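Long-range contacts in putative glycosyl hydrolase (Bacteroides thetaiotaomicron VPI-5482, PDB 3K11), which is of unconfirmed function but is probably a hydrolase of the glycosyl hydrolase family 88 type: residues 23-27 and 421-426; 244-248 and 298-303; 260-264 and 381-387. One frame throughout, in Å; residues are numbered along the deposited sequence.

Contact 1: residues 23-27 and 421-426; sequences TYGDL and MNDSAV. With EDO (1,2-ethanediol), chain J; EDO (1,2-ethanediol), chain S; EDO (1,2-ethanediol), chain C.
Tyr24 reaches across to the hairpin with its phenol oxygen: Val426 N donates to Tyr24 OH at 3.2 Å, nearly straight at 168°. With CG anti to the backbone N (chi1 -176°), the ring extends past Val426, and its CE2 corner comes to 3.6 Å from Ser424 O. On the way Tyr24 CZ packs at 4.0 Å from Val426 CG2, so one side chain combines an apolar flank with a polar end. That end has a second partner, Asp383 of the second subunit.

Met421, a selenomethionine bent at chi2 and chi3, folds back so that its SE lies 3.8 Å from Gly25 CA. The same SE stands obliquely 5.4 Å from the centroid of the Tyr24 ring, a Met-aromatic contact. Glycine suits position 25 because its backbone angles would jam a CB against the preceding carbonyl. Asp26 OD1 meets Met421 CG at 3.4 Å and also takes a hydrogen from a water that accepts from Met421 N, bridging the Asp26 carboxylate to the backbone of Met421.

What positions these groups is the type I' turn from Asn422 to Ala425, which brings Met421 and Val426 side by side on adjacent strands. At its tip, Asp423 forms a salt bridge with Arg193 of the second subunit and binds an ethanediol, probably from the crystallisation liquor. Gly25 O is bonded by His359 and Gln355 of helix 347-362, and Leu27 packs on that helix and on helix 400-416. The loop leading into helix 29-45 thus lies between this helical layer and the two-stranded hairpin 420-427.

Contact 2: residues 244-248 and 298-303; sequences EKGLY and AHVRGV
Tyr248 sets its CD1-CE1 edge over one face of the His299 imidazole, a T-shaped pair with centroids 4.8 Å apart and planes at 80°. Tyr248 CD1 comes to 3.5 Å from His299 CE1, above the ring's rim. The chain here forms a G1 beta bulge, Gly246 and Leu247 both facing Ile242, where strand 247-253 starts, beside helix 289-304. Positive phi suits Gly246 to the bulge; its lack of a side chain, which would collide with Gly302 CA, lets the helix come near. Likewise a CB on Gly302 would strike Gly246 O; the Gly246 and Gly302 CA atoms stand 4.1 Å apart.

Gly246 O is buried without a conventional hydrogen bond, but weak CA-H...O contacts reach it from His299 and Gly302, and Gly246 O lies in the plane of the imidazole, at its edge, 3.3 Å from His299 CD2. Asn268 OD1 bonds His299 NE2, fixing the ring's rotation. An alanine in place of His299 would probably strip the Tyr248 edge of its supporting face and leave Asn268 OD1 without this partner. Leu247 CD2 adds apolar packing 3.9 Å from Val303 CG2. A water donates to both Lys245 O (3.0 Å) and Gly302 O (2.8 Å).

Contact 3: residues 260-264 and 381-387; sequences PAFCW and AFDPAFY
The rings of Phe262 and Tyr387 lie nearly parallel, planes at 17°, but offset so much, centroids 5.5 Å apart, that there is little true stacking; the closest approach is by Phe262 CB, 3.5 Å from Tyr387 CE2, with CG beside it. Asp383 O lies over one face of the Phe262 ring, while a face of Tyr387 carries Phe386 CD2 over its centre and the edge of Tyr387 has Ala381 O in plane. Trp264 meets Tyr387 obliquely, its CB 3.9 Å from Tyr387 CE1, completing an aromatic cluster.

The first torsion, chi1 -68°, turns the Phe262 ring away from its carbonyl and into the bend before helix 384-388. Phe262 CE1 approaches Pro384 N at 3.4 Å and Phe262 CE2 approaches Phe382 C at 3.5 Å; a flat apolar ring fits the bend's curve, met obliquely by these atoms. Pro260 extends the apolar surface to Phe382.

Asp383 caps the helix, OD1 accepting from Phe386 N; its OD2 partner is Tyr24 of the third subunit. Tyr387 OH accepts from Ala381 N and bonds His250. With no hydrogen bond between the segments, cohesion probably rests mainly on apolar contact, while polar groups tie the bend to itself, strand 247-253 and the neighbouring subunit.

From the N terminus, residues 23-27 precede helix 29-45 and meet the hairpin at 421-426, so contact 1 closes a loop of 393 residues that encloses almost all the helices of what is probably an (alpha/alpha)6 barrel, as in other members of the six-hairpin glycosidase clan. Contacts 2 and 3 are nested inside it and cross each other: 244-248, 260-264, 298-303 and 381-387 alternate along the chain. Contact 2 ties the start of strand 247-253 to helix 289-304; contact 3 ties the loop after that strand to the short helix 384-388. These two touch, with Tyr248 O 3.7 Å from Cys263 SG. Contacts 1 and 3 of different copies meet at the subunit interface.

Contact 1: residues 23-27 and 421-426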
loop_
_atom_site.group_PDB
_atom_site.type_symbol
_atom_site.label_atom_id
_atom_site.label_comp_id
_atom_site.label_asym_id
_atom_site.label_seq_id
_atom_site.Cartn_x
_atom_site.Cartn_y
_atom_site.Cartn_z
ATOM N N THR A 23 -2.355 -24.181 4.166
ATOM C CA THR A 23 -2.511 -25.183 3.111
ATOM C C THR A 23 -2.769 -24.475 1.772
ATOM O O THR A 23 -3.222 -23.331 1.747
ATOM C CB THR A 23 -3.649 -26.165 3.422
ATOM O OG1 THR A 23 -4.843 -25.434 3.685
ATOM C CG2 THR A 23 -3.307 -27.039 4.641
ATOM N N TYR A 24 -2.425 -25.147 0.675
ATOM C CA TYR A 24 -2.585 -24.611 -0.673
ATOM C C TYR A 24 -2.897 -25.782 -1.600
ATOM O O TYR A 24 -2.513 -26.895 -1.339
ATOM C CB TYR A 24 -1.285 -23.927 -1.163
ATOM C CG TYR A 24 -1.459 -23.276 -2.525
ATOM C CD1 TYR A 24 -1.982 -21.983 -2.643
ATOM C CD2 TYR A 24 -1.198 -23.980 -3.696
ATOM C CE1 TYR A 24 -2.217 -21.441 -3.890
ATOM C CE2 TYR A 24 -1.403 -23.409 -4.955
ATOM C CZ TYR A 24 -1.942 -22.156 -5.038
ATOM O OH TYR A 24 -2.174 -21.592 -6.253
ATOM N N GLY A 25 -3.672 -25.532 -2.651
ATOM C CA GLY A 25 -3.817 -26.516 -3.709
ATOM C C GLY A 25 -5.155 -27.222 -3.697
ATOM O O GLY A 25 -6.201 -26.630 -3.416
ATOM N N ASP A 26 -5.083 -28.500 -3.992
ATOM C CA ASP A 26 -6.268 -29.337 -4.090
ATOM C C ASP A 26 -7.125 -29.266 -2.839
ATOM O O ASP A 26 -6.613 -29.179 -1.722
ATOM C CB ASP A 26 -5.870 -30.799 -4.296
ATOM C CG ASP A 26 -5.247 -31.078 -5.676
ATOM O OD1 ASP A 26 -5.475 -30.342 -6.648
ATOM O OD2 ASP A 26 -4.530 -32.094 -5.767
ATOM N N LEU A 27 -8.438 -29.332 -3.065
ATOM C CA LEU A 27 -9.440 -29.310 -2.044
ATOM C C LEU A 27 -10.553 -30.250 -2.544
ATOM O O LEU A 27 -10.976 -30.131 -3.700
ATOM C CB LEU A 27 -9.936 -27.884 -1.936
ATOM C CG LEU A 27 -10.979 -27.537 -0.895
ATOM C CD1 LEU A 27 -10.390 -27.864 0.488
ATOM C CD2 LEU A 27 -11.394 -26.021 -1.069
HETATM N N MSE A 421 -4.592 -28.556 -10.387
HETATM C CA MSE A 421 -3.302 -27.915 -10.323
HETATM C C MSE A 421 -2.694 -27.923 -11.732
HETATM O O MSE A 421 -2.762 -28.919 -12.466
HETATM C CB MSE A 421 -2.407 -28.662 -9.314
HETATM C CG MSE A 421 -2.888 -28.538 -7.850
HETATM SE SE MSE A 421 -2.414 -26.835 -7.184
HETATM C CE MSE A 421 -0.585 -27.039 -6.972
ATOM N N ASN A 422 -2.126 -26.796 -12.115
ATOM C CA ASN A 422 -1.439 -26.650 -13.390
ATOM C C ASN A 422 -0.230 -25.766 -13.142
ATOM O O ASN A 422 -0.372 -24.627 -12.735
ATOM C CB ASN A 422 -2.383 -26.043 -14.431
ATOM C CG ASN A 422 -1.843 -26.144 -15.821
ATOM O OD1 ASN A 422 -0.632 -26.267 -16.023
ATOM N ND2 ASN A 422 -2.731 -26.081 -16.801
ATOM N N ASP A 423 0.966 -26.290 -13.369
ATOM C CA ASP A 423 2.174 -25.474 -13.124
ATOM C C ASP A 423 2.210 -24.959 -11.670
ATOM O O ASP A 423 2.671 -23.871 -11.413
ATOM C CB ASP A 423 2.167 -24.333 -14.155
ATOM C CG ASP A 423 3.513 -23.965 -14.669
ATOM O OD1 ASP A 423 4.538 -24.531 -14.246
ATOM O OD2 ASP A 423 3.512 -23.069 -15.508
ATOM N N SER A 424 1.732 -25.783 -10.717
ATOM C CA SER A 424 1.814 -25.527 -9.290
ATOM C C SER A 424 0.815 -24.501 -8.796
ATOM O O SER A 424 0.894 -24.090 -7.634
ATOM C CB SER A 424 3.241 -25.081 -8.880
ATOM O OG SER A 424 4.224 -26.040 -9.222
ATOM N N ALA A 425 -0.107 -24.078 -9.664
ATOM C CA ALA A 425 -1.163 -23.098 -9.318
ATOM C C ALA A 425 -2.542 -23.755 -9.454
ATOM O O ALA A 425 -2.777 -24.516 -10.379
ATOM C CB ALA A 425 -1.091 -21.867 -10.274
ATOM N N VAL A 426 -3.465 -23.393 -8.564
ATOM C CA VAL A 426 -4.850 -23.815 -8.692
ATOM C C VAL A 426 -5.457 -23.142 -9.913
ATOM O O VAL A 426 -5.374 -21.917 -10.047
ATOM C CB VAL A 426 -5.647 -23.430 -7.443
ATOM C CG1 VAL A 426 -7.148 -23.657 -7.660
ATOM C CG2 VAL A 426 -5.130 -24.190 -6.197
HETATM C C1 EDO J . 7.662 -22.537 -15.433
HETATM O O1 EDO J . 6.816 -22.994 -14.366
HETATM C C2 EDO J . 6.897 -21.732 -16.462
HETATM O O2 EDO J . 5.679 -22.420 -16.716
HETATM C C1 EDO S . 0.502 -27.512 -3.526
HETATM O O1 EDO S . 1.778 -27.054 -4.059
HETATM C C2 EDO S . 0.634 -28.331 -2.240
HETATM O O2 EDO S . 0.894 -27.518 -1.072
HETATM C C1 EDO C . -1.228 -20.745 1.902
HETATM O O1 EDO C . -2.175 -21.073 2.929
HETATM C C2 EDO C . -0.446 -19.531 2.319
HETATM O O2 EDO C . 0.420 -19.781 3.462
HETATM O O HOH W 1 -4.894 -31.239 -9.171
#

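Contact 2: residues 244-248 and 298-303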
loop_
_atom_site.group_PDB
_atom_site.type_symbol
_atom_site.label_atom_id
_atom_site.label_comp_id
_atom_site.label_asym_id
_atom_site.label_seq_id
_atom_site.Cartn_x
_atom_site.Cartn_y
_atom_site.Cartn_z
ATOM N N GLU A 244 -13.089 4.740 -6.444
ATOM C CA GLU A 244 -11.642 4.757 -6.681
ATOM C C GLU A 244 -10.948 3.538 -6.079
ATOM O O GLU A 244 -9.880 3.163 -6.544
ATOM C CB GLU A 244 -11.012 6.032 -6.082
ATOM C CG GLU A 244 -11.590 7.377 -6.630
ATOM C CD GLU A 244 -13.035 7.804 -6.115
ATOM O OE1 GLU A 244 -13.598 7.195 -5.179
ATOM O OE2 GLU A 244 -13.622 8.776 -6.681
ATOM N N LYS A 245 -11.519 2.963 -5.011
ATOM C CA LYS A 245 -10.967 1.788 -4.339
ATOM C C LYS A 245 -11.736 0.521 -4.636
ATOM O O LYS A 245 -11.227 -0.592 -4.458
ATOM C CB LYS A 245 -10.959 2.014 -2.826
ATOM C CG LYS A 245 -10.042 3.140 -2.381
ATOM C CD LYS A 245 -10.000 3.357 -0.847
ATOM C CE LYS A 245 -8.658 4.109 -0.408
ATOM N NZ LYS A 245 -7.339 3.179 -0.239
ATOM N N GLY A 246 -12.979 0.676 -5.045
ATOM C CA GLY A 246 -13.850 -0.487 -5.161
ATOM C C GLY A 246 -14.202 -1.090 -3.821
ATOM O O GLY A 246 -14.442 -2.281 -3.751
ATOM N N LEU A 247 -14.307 -0.252 -2.788
ATOM C CA LEU A 247 -14.560 -0.682 -1.419
ATOM C C LEU A 247 -15.581 0.272 -0.811
ATOM O O LEU A 247 -15.825 1.361 -1.339
ATOM C CB LEU A 247 -13.243 -0.621 -0.593
ATOM C CG LEU A 247 -12.042 -1.428 -1.048
ATOM C CD1 LEU A 247 -10.858 -1.099 -0.084
ATOM C CD2 LEU A 247 -12.386 -2.917 -1.072
ATOM N N TYR A 248 -16.137 -0.142 0.314
ATOM C CA TYR A 248 -17.057 0.663 1.080
ATOM C C TYR A 248 -16.431 1.179 2.354
ATOM O O TYR A 248 -15.642 0.487 3.003
ATOM C CB TYR A 248 -18.227 -0.184 1.502
ATOM C CG TYR A 248 -19.268 -0.462 0.423
ATOM C CD1 TYR A 248 -19.161 -1.570 -0.396
ATOM C CD2 TYR A 248 -20.366 0.370 0.250
ATOM C CE1 TYR A 248 -20.106 -1.862 -1.329
ATOM C CE2 TYR A 248 -21.309 0.086 -0.709
ATOM C CZ TYR A 248 -21.184 -1.029 -1.483
ATOM O OH TYR A 248 -22.145 -1.296 -2.422
ATOM N N ALA A 298 -18.135 -4.240 -9.147
ATOM C CA ALA A 298 -17.079 -3.303 -8.791
ATOM C C ALA A 298 -16.508 -3.635 -7.409
ATOM O O ALA A 298 -15.301 -3.551 -7.198
ATOM C CB ALA A 298 -17.574 -1.851 -8.812
ATOM N N HIS A 299 -17.369 -4.039 -6.478
ATOM C CA HIS A 299 -16.925 -4.406 -5.134
ATOM C C HIS A 299 -16.104 -5.695 -5.146
ATOM O O HIS A 299 -15.069 -5.812 -4.488
ATOM C CB HIS A 299 -18.140 -4.545 -4.220
ATOM C CG HIS A 299 -17.808 -4.544 -2.762
ATOM N ND1 HIS A 299 -18.649 -5.097 -1.820
ATOM C CD2 HIS A 299 -16.728 -4.073 -2.085
ATOM C CE1 HIS A 299 -18.116 -4.932 -0.617
ATOM N NE2 HIS A 299 -16.953 -4.313 -0.745
ATOM N N VAL A 300 -16.528 -6.639 -5.967
ATOM C CA VAL A 300 -15.768 -7.879 -6.139
ATOM C C VAL A 300 -14.327 -7.564 -6.579
ATOM O O VAL A 300 -13.341 -8.106 -6.016
ATOM C CB VAL A 300 -16.431 -8.841 -7.117
ATOM C CG1 VAL A 300 -15.440 -9.933 -7.602
ATOM C CG2 VAL A 300 -17.655 -9.489 -6.519
ATOM N N ARG A 301 -14.192 -6.706 -7.585
ATOM C CA ARG A 301 -12.877 -6.363 -8.087
ATOM C C ARG A 301 -11.997 -5.668 -7.037
ATOM O O ARG A 301 -10.791 -5.917 -6.984
ATOM C CB ARG A 301 -12.988 -5.517 -9.363
ATOM C CG ARG A 301 -13.460 -6.308 -10.573
ATOM C CD ARG A 301 -13.309 -5.496 -11.856
ATOM N NE ARG A 301 -14.301 -4.440 -11.962
ATOM C CZ ARG A 301 -15.527 -4.592 -12.478
ATOM N NH1 ARG A 301 -15.979 -5.770 -12.930
ATOM N NH2 ARG A 301 -16.345 -3.560 -12.496
ATOM N N GLY A 302 -12.581 -4.783 -6.238
ATOM C CA GLY A 302 -11.821 -4.053 -5.203
ATOM C C GLY A 302 -11.407 -4.929 -4.059
ATOM O O GLY A 302 -10.295 -4.834 -3.588
ATOM N N VAL A 303 -12.311 -5.777 -3.597
ATOM C CA VAL A 303 -12.018 -6.697 -2.497
ATOM C C VAL A 303 -10.966 -7.714 -2.904
ATOM O O VAL A 303 -9.975 -7.924 -2.184
ATOM C CB VAL A 303 -13.306 -7.423 -1.951
ATOM C CG1 VAL A 303 -12.916 -8.615 -0.999
ATOM C CG2 VAL A 303 -14.261 -6.386 -1.245
HETATM O O HOH W 2 -8.892 -2.544 -4.265
#

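Contact 3: residues 260-264 and 381-387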
loop_
_atom_site.group_PDB
_atom_site.type_symbol
_atom_site.label_atom_id
_atom_site.label_comp_id
_atom_site.label_asym_id
_atom_site.label_seq_id
_atom_site.Cartn_x
_atom_site.Cartn_y
_atom_site.Cartn_z
ATOM N N PRO A 260 -14.429 10.318 6.069
ATOM C CA PRO A 260 -13.256 9.419 6.123
ATOM C C PRO A 260 -13.624 7.957 5.953
ATOM O O PRO A 260 -14.690 7.522 6.373
ATOM C CB PRO A 260 -12.707 9.656 7.529
ATOM C CG PRO A 260 -13.166 11.025 7.911
ATOM C CD PRO A 260 -14.549 11.128 7.307
ATOM N N ALA A 261 -12.760 7.211 5.267
ATOM C CA ALA A 261 -13.019 5.827 4.929
ATOM C C ALA A 261 -12.162 4.931 5.796
ATOM O O ALA A 261 -10.945 5.030 5.764
ATOM C CB ALA A 261 -12.697 5.582 3.458
ATOM N N PHE A 262 -12.808 4.110 6.605
ATOM C CA PHE A 262 -12.169 3.010 7.256
ATOM C C PHE A 262 -12.841 1.773 6.659
ATOM O O PHE A 262 -13.995 1.494 6.947
ATOM C CB PHE A 262 -12.317 3.117 8.764
ATOM C CG PHE A 262 -11.521 4.289 9.331
ATOM C CD1 PHE A 262 -10.177 4.138 9.609
ATOM C CD2 PHE A 262 -12.091 5.514 9.465
ATOM C CE1 PHE A 262 -9.425 5.207 10.000
ATOM C CE2 PHE A 262 -11.323 6.588 9.911
ATOM C CZ PHE A 262 -10.005 6.411 10.161
ATOM N N CYS A 263 -12.134 1.077 5.766
ATOM C CA CYS A 263 -12.725 -0.008 4.951
ATOM C C CYS A 263 -12.649 -1.313 5.728
ATOM O O CYS A 263 -11.881 -2.200 5.413
ATOM C CB CYS A 263 -11.982 -0.109 3.622
ATOM S SG CYS A 263 -12.139 1.473 2.691
ATOM N N TRP A 264 -13.408 -1.361 6.809
ATOM C CA TRP A 264 -13.389 -2.486 7.726
ATOM C C TRP A 264 -13.864 -3.750 7.022
ATOM O O TRP A 264 -14.908 -3.760 6.356
ATOM C CB TRP A 264 -14.233 -2.164 8.968
ATOM C CG TRP A 264 -14.275 -3.242 9.981
ATOM C CD1 TRP A 264 -13.224 -3.965 10.435
ATOM C CD2 TRP A 264 -15.435 -3.742 10.652
ATOM N NE1 TRP A 264 -13.642 -4.864 11.361
ATOM C CE2 TRP A 264 -15.003 -4.767 11.510
ATOM C CE3 TRP A 264 -16.769 -3.377 10.655
ATOM C CZ2 TRP A 264 -15.867 -5.458 12.353
ATOM C CZ3 TRP A 264 -17.644 -4.099 11.461
ATOM C CH2 TRP A 264 -17.175 -5.122 12.297
ATOM N N ALA A 381 -15.539 4.034 14.336
ATOM C CA ALA A 381 -14.533 4.983 14.772
ATOM C C ALA A 381 -14.147 5.897 13.588
ATOM O O ALA A 381 -14.385 5.560 12.392
ATOM C CB ALA A 381 -13.260 4.244 15.290
ATOM N N PHE A 382 -13.476 6.990 13.931
ATOM C CA PHE A 382 -12.850 7.848 12.962
ATOM C C PHE A 382 -11.334 7.969 13.175
ATOM O O PHE A 382 -10.709 8.975 12.880
ATOM C CB PHE A 382 -13.566 9.201 12.913
ATOM C CG PHE A 382 -14.919 9.075 12.337
ATOM C CD1 PHE A 382 -15.067 8.769 10.994
ATOM C CD2 PHE A 382 -16.029 9.143 13.120
ATOM C CE1 PHE A 382 -16.309 8.550 10.452
ATOM C CE2 PHE A 382 -17.245 8.939 12.581
ATOM C CZ PHE A 382 -17.390 8.667 11.256
ATOM N N ASP A 383 -10.752 6.898 13.690
ATOM C CA ASP A 383 -9.282 6.794 13.789
ATOM C C ASP A 383 -8.920 5.341 13.516
ATOM O O ASP A 383 -9.740 4.450 13.739
ATOM C CB ASP A 383 -8.745 7.268 15.151
ATOM C CG ASP A 383 -9.039 6.298 16.278
ATOM O OD1 ASP A 383 -8.367 5.231 16.329
ATOM O OD2 ASP A 383 -9.887 6.637 17.146
ATOM N N PRO A 384 -7.711 5.101 12.982
ATOM C CA PRO A 384 -7.339 3.724 12.655
ATOM C C PRO A 384 -6.961 2.835 13.817
ATOM O O PRO A 384 -7.116 1.627 13.719
ATOM C CB PRO A 384 -6.124 3.891 11.745
ATOM C CG PRO A 384 -5.515 5.214 12.183
ATOM C CD PRO A 384 -6.710 6.090 12.536
ATOM N N ALA A 385 -6.462 3.401 14.904
ATOM C CA ALA A 385 -6.070 2.569 16.068
ATOM C C ALA A 385 -7.214 1.691 16.579
ATOM O O ALA A 385 -7.022 0.517 16.867
ATOM C CB ALA A 385 -5.490 3.469 17.197
ATOM N N PHE A 386 -8.408 2.250 16.668
ATOM C CA PHE A 386 -9.583 1.496 17.084
ATOM C C PHE A 386 -9.718 0.221 16.247
ATOM O O PHE A 386 -9.832 -0.893 16.781
ATOM C CB PHE A 386 -10.822 2.382 16.952
ATOM C CG PHE A 386 -12.129 1.648 17.149
ATOM C CD1 PHE A 386 -12.616 1.420 18.412
ATOM C CD2 PHE A 386 -12.837 1.161 16.070
ATOM C CE1 PHE A 386 -13.788 0.765 18.595
ATOM C CE2 PHE A 386 -14.059 0.539 16.269
ATOM C CZ PHE A 386 -14.494 0.321 17.534
ATOM N N TYR A 387 -9.632 0.371 14.935
ATOM C CA TYR A 387 -9.845 -0.796 14.054
ATOM C C TYR A 387 -8.687 -1.782 14.131
ATOM O O TYR A 387 -8.875 -2.994 14.125
ATOM C CB TYR A 387 -10.096 -0.358 12.621
ATOM C CG TYR A 387 -11.453 0.292 12.407
ATOM C CD1 TYR A 387 -12.607 -0.479 12.324
ATOM C CD2 TYR A 387 -11.593 1.677 12.325
ATOM C CE1 TYR A 387 -13.852 0.104 12.172
ATOM C CE2 TYR A 387 -12.841 2.266 12.155
ATOM C CZ TYR A 387 -13.976 1.478 12.067
ATOM O OH TYR A 387 -15.221 2.043 11.888
#